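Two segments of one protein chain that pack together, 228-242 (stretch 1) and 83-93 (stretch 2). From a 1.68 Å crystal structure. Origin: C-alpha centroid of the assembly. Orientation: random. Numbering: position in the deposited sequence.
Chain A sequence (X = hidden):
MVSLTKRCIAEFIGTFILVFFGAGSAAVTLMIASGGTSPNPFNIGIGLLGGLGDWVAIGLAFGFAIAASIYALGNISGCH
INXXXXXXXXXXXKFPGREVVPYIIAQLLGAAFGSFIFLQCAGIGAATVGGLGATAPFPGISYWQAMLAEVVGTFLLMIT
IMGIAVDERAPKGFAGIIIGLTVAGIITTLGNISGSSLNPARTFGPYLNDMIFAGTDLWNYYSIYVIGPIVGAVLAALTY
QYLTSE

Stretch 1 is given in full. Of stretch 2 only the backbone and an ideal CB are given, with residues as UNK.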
# COMPACT_ATOMS: atom_id res chain seq x y z
N GLY A 228 -16.32 22.89 6.29
CA GLY A 228 -15.45 22.43 5.22
C GLY A 228 -15.91 21.13 4.57
O GLY A 228 -16.16 21.08 3.36
N PRO A 229 -16.03 20.05 5.36
CA PRO A 229 -16.47 18.76 4.81
C PRO A 229 -17.87 18.80 4.19
O PRO A 229 -18.09 18.26 3.11
CB PRO A 229 -16.39 17.83 6.01
CG PRO A 229 -15.22 18.40 6.78
CD PRO A 229 -15.52 19.88 6.73
N ILE A 230 -18.81 19.44 4.86
CA ILE A 230 -20.16 19.50 4.33
C ILE A 230 -20.21 20.25 3.00
O ILE A 230 -20.86 19.80 2.06
CB ILE A 230 -21.14 20.13 5.35
CG1 ILE A 230 -21.28 19.21 6.56
CG2 ILE A 230 -22.50 20.35 4.71
CD1 ILE A 230 -22.16 19.75 7.68
N VAL A 231 -19.51 21.37 2.91
CA VAL A 231 -19.49 22.15 1.67
C VAL A 231 -18.84 21.34 0.55
O VAL A 231 -19.36 21.27 -0.56
CB VAL A 231 -18.73 23.48 1.86
CG1 VAL A 231 -18.50 24.14 0.51
CG2 VAL A 231 -19.53 24.40 2.78
N GLY A 232 -17.69 20.74 0.85
CA GLY A 232 -17.01 19.94 -0.16
C GLY A 232 -17.86 18.78 -0.64
O GLY A 232 -17.92 18.50 -1.84
N ALA A 233 -18.52 18.09 0.29
CA ALA A 233 -19.35 16.95 -0.07
C ALA A 233 -20.53 17.34 -0.95
O ALA A 233 -20.80 16.70 -1.97
CB ALA A 233 -19.84 16.23 1.19
N VAL A 234 -21.26 18.38 -0.56
CA VAL A 234 -22.40 18.80 -1.34
C VAL A 234 -21.97 19.30 -2.72
O VAL A 234 -22.59 18.98 -3.72
CB VAL A 234 -23.21 19.90 -0.61
CG1 VAL A 234 -24.31 20.44 -1.51
CG2 VAL A 234 -23.83 19.31 0.66
N LEU A 235 -20.88 20.07 -2.77
CA LEU A 235 -20.38 20.56 -4.05
C LEU A 235 -20.03 19.40 -4.98
O LEU A 235 -20.31 19.45 -6.18
CB LEU A 235 -19.14 21.44 -3.84
CG LEU A 235 -19.34 22.82 -3.21
CD1 LEU A 235 -18.00 23.53 -3.07
CD2 LEU A 235 -20.29 23.64 -4.07
N ALA A 236 -19.44 18.34 -4.42
CA ALA A 236 -19.07 17.16 -5.21
C ALA A 236 -20.30 16.41 -5.70
O ALA A 236 -20.36 15.98 -6.85
CB ALA A 236 -18.18 16.23 -4.38
N ALA A 237 -21.28 16.24 -4.82
CA ALA A 237 -22.50 15.53 -5.17
C ALA A 237 -23.22 16.26 -6.31
O ALA A 237 -23.65 15.64 -7.28
CB ALA A 237 -23.41 15.41 -3.95
N LEU A 238 -23.33 17.58 -6.18
CA LEU A 238 -23.99 18.40 -7.20
C LEU A 238 -23.22 18.39 -8.52
O LEU A 238 -23.82 18.38 -9.60
CB LEU A 238 -24.15 19.83 -6.70
CG LEU A 238 -25.13 20.00 -5.53
CD1 LEU A 238 -25.08 21.42 -5.01
CD2 LEU A 238 -26.54 19.64 -5.98
N THR A 239 -21.89 18.39 -8.43
CA THR A 239 -21.04 18.37 -9.61
C THR A 239 -21.20 17.04 -10.35
O THR A 239 -21.32 17.02 -11.58
CB THR A 239 -19.55 18.55 -9.23
OG1 THR A 239 -19.37 19.84 -8.64
CG2 THR A 239 -18.66 18.43 -10.46
N TYR A 240 -21.20 15.94 -9.61
CA TYR A 240 -21.35 14.63 -10.23
C TYR A 240 -22.70 14.53 -10.94
O TYR A 240 -22.79 14.05 -12.06
CB TYR A 240 -21.23 13.52 -9.19
CG TYR A 240 -21.16 12.14 -9.79
CD1 TYR A 240 -22.32 11.40 -10.01
CD2 TYR A 240 -19.93 11.60 -10.17
CE1 TYR A 240 -22.25 10.14 -10.61
CE2 TYR A 240 -19.86 10.34 -10.77
CZ TYR A 240 -21.02 9.62 -10.98
OH TYR A 240 -20.95 8.39 -11.58
N GLN A 241 -23.74 15.01 -10.26
CA GLN A 241 -25.09 14.99 -10.81
C GLN A 241 -25.14 15.76 -12.12
O GLN A 241 -25.79 15.34 -13.08
CB GLN A 241 -26.05 15.62 -9.79
CG GLN A 241 -27.52 15.58 -10.17
CD GLN A 241 -28.41 16.22 -9.12
OE1 GLN A 241 -28.30 17.42 -8.85
NE2 GLN A 241 -29.28 15.42 -8.51
N TYR A 242 -24.45 16.90 -12.16
CA TYR A 242 -24.40 17.74 -13.35
C TYR A 242 -23.69 17.05 -14.51
O TYR A 242 -24.20 17.00 -15.63
CB TYR A 242 -23.70 19.06 -13.02
CG TYR A 242 -23.27 19.85 -14.24
CD1 TYR A 242 -24.22 20.45 -15.08
CD2 TYR A 242 -21.92 20.00 -14.55
CE1 TYR A 242 -23.82 21.16 -16.21
CE2 TYR A 242 -21.52 20.71 -15.68
CZ TYR A 242 -22.47 21.29 -16.50
OH TYR A 242 -22.05 21.99 -17.61
N UNK A 83 -20.85 12.35 8.77
CA UNK A 83 -21.99 13.26 8.60
C UNK A 83 -21.99 14.00 7.26
O UNK A 83 -23.05 14.27 6.70
CB UNK A 83 -22.00 14.28 9.74
N UNK A 84 -20.80 14.31 6.75
CA UNK A 84 -20.70 15.01 5.47
C UNK A 84 -21.16 14.13 4.31
O UNK A 84 -21.70 14.62 3.32
CB UNK A 84 -19.26 15.47 5.23
N UNK A 85 -20.93 12.82 4.41
CA UNK A 85 -21.35 11.89 3.36
C UNK A 85 -22.87 11.75 3.41
O UNK A 85 -23.54 11.77 2.38
CB UNK A 85 -20.67 10.53 3.52
N UNK A 86 -23.41 11.61 4.62
CA UNK A 86 -24.85 11.48 4.81
C UNK A 86 -25.56 12.70 4.22
O UNK A 86 -26.54 12.57 3.49
CB UNK A 86 -25.19 11.32 6.29
N UNK A 87 -25.04 13.89 4.52
CA UNK A 87 -25.63 15.13 4.02
C UNK A 87 -25.42 15.25 2.50
O UNK A 87 -26.31 15.70 1.78
CB UNK A 87 -25.02 16.34 4.74
N UNK A 88 -24.25 14.82 2.03
CA UNK A 88 -23.98 14.87 0.60
C UNK A 88 -24.97 14.02 -0.18
O UNK A 88 -25.49 14.45 -1.21
CB UNK A 88 -22.55 14.41 0.31
N UNK A 89 -25.23 12.81 0.31
CA UNK A 89 -26.17 11.90 -0.34
C UNK A 89 -27.57 12.49 -0.30
O UNK A 89 -28.33 12.41 -1.27
CB UNK A 89 -26.15 10.52 0.33
N UNK A 90 -27.92 13.08 0.84
CA UNK A 90 -29.23 13.70 1.00
C UNK A 90 -29.43 14.84 0.00
O UNK A 90 -30.50 14.97 -0.59
CB UNK A 90 -29.40 14.22 2.43
N UNK A 91 -28.39 15.65 -0.20
CA UNK A 91 -28.48 16.79 -1.11
C UNK A 91 -28.84 16.42 -2.54
O UNK A 91 -29.38 17.25 -3.28
CB UNK A 91 -27.15 17.54 -1.11
N UNK A 92 -28.56 15.19 -2.95
CA UNK A 92 -28.90 14.76 -4.30
C UNK A 92 -29.98 13.67 -4.30
O UNK A 92 -30.09 12.88 -5.23
CB UNK A 92 -27.65 14.25 -5.02
N UNK A 93 -30.78 13.66 -3.23
CA UNK A 93 -31.88 12.71 -3.08
C UNK A 93 -31.48 11.24 -3.13
O UNK A 93 -32.19 10.42 -3.70
CB UNK A 93 -32.92 12.97 -4.17

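Two helices run side by side here, their axes 8.2 Å apart at closest approach and inclined by 34°, so small residues are expected where the backbones come nearest.

Position 83, at phi -55°, has a sideways CB with nothing of stretch 1 within 5.5 Å. A ring that fixes phi is among many options; it is Pro-83.

Position 84 lies 4.7 Å, CA to CA, from Ile-230. Its CB points toward stretch 1 and stands 3.7 Å from Pro-229 O, leaving little room beyond a methyl. Alanine or serine would suit. Ala-84 is found, its CB 3.8 Å from Pro-229 CB and 4.2 Å from Ala-233 CB.

Positions 85 and 86 have nothing of stretch 1 near their CB, so contact sets no preference. They are Val-85 and Thr-86.

Position 87 points toward stretch 1 with more space: its ideal CB is 4.7 Å from Ile-230 CG2 and 5.2 Å from Val-234 CG2. This apolar surface calls for valine, leucine, isoleucine or methionine. Ile-87 (m, t) sends CD1 to within 3.6 Å of Ile-230 CD1, while its CG2 lies 4.1 Å from Val-234 CG2.

Position 88 is the second close point, its CA 4.7 Å from that of Val-234. An ideal CB would sit a tight 3.4 Å from Ala-233 CB and 3.1 Å from the O of position 84. Glycine is clearly the best fit, since even a methyl would be crowded on both counts. Gly-88 lets the backbones come close; its O lies 3.6 Å from Ala-237 CB.

Positions 89 and 90 have nothing of stretch 1 near their CB, and the choice is wide; they are Leu-89 and Trp-90.

Position 91 points toward stretch 1, with its ideal CB 4.1 Å from Val-234 CG1. The neighbours are apolar, so alanine, serine, threonine or valine could serve. Ser-91, in rotamer p, satisfies its hydroxyl within its own stretch: OG donates to Gly-88 O at 2.6 Å. The same OG packs 3.8 Å from Ala-237 CB.

Position 92, at phi/psi -113°/25°, has left regular helical geometry but still points toward stretch 1. Its ideal CB is 4.5 Å from Ala-237 CB and 4.0 Å from Gln-241 NE2; valine, leucine or isoleucine would fill the space. Val-92 places CG1 3.6 Å from Ala-237 CB and 4.3 Å from Leu-238 CD2.

Position 93 has positive phi, 58°, a conformation favouring glycine, asparagine or aspartate. It is Lys-93, whose chain leads away from stretch 1.

Stretch 2 (83-93) PAVTIGLWSVK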
# COMPACT_ATOMS: atom_id res chain seq x y z
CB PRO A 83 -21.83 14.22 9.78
CG PRO A 83 -21.23 13.34 10.84
CD PRO A 83 -20.18 12.57 10.07
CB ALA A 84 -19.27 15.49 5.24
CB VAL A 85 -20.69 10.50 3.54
CG1 VAL A 85 -21.33 9.49 2.59
CG2 VAL A 85 -19.19 10.62 3.27
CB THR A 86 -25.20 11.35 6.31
OG1 THR A 86 -24.58 10.18 6.85
CG2 THR A 86 -26.72 11.24 6.51
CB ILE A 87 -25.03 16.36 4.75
CG1 ILE A 87 -25.49 16.34 6.21
CG2 ILE A 87 -25.45 17.65 4.06
CD1 ILE A 87 -24.84 17.39 7.09
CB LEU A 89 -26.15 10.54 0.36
CG LEU A 89 -24.86 9.73 0.24
CD1 LEU A 89 -24.91 8.52 1.17
CD2 LEU A 89 -24.66 9.30 -1.21
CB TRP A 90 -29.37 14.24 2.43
CG TRP A 90 -30.53 15.18 2.60
CD1 TRP A 90 -31.85 14.85 2.68
CD2 TRP A 90 -30.47 16.61 2.67
NE1 TRP A 90 -32.62 15.99 2.80
CE2 TRP A 90 -31.80 17.08 2.79
CE3 TRP A 90 -29.42 17.54 2.63
CZ2 TRP A 90 -32.10 18.45 2.88
CZ3 TRP A 90 -29.72 18.90 2.72
CH2 TRP A 90 -31.06 19.34 2.85
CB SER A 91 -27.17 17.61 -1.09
OG SER A 91 -26.12 16.94 -1.77
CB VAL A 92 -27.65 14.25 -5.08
CG1 VAL A 92 -26.74 15.43 -5.40
CG2 VAL A 92 -26.90 13.21 -4.26
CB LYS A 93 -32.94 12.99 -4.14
CG LYS A 93 -33.34 14.46 -4.24
CD LYS A 93 -33.77 15.01 -2.88
CE LYS A 93 -34.00 16.51 -2.94
NZ LYS A 93 -34.33 17.07 -1.59
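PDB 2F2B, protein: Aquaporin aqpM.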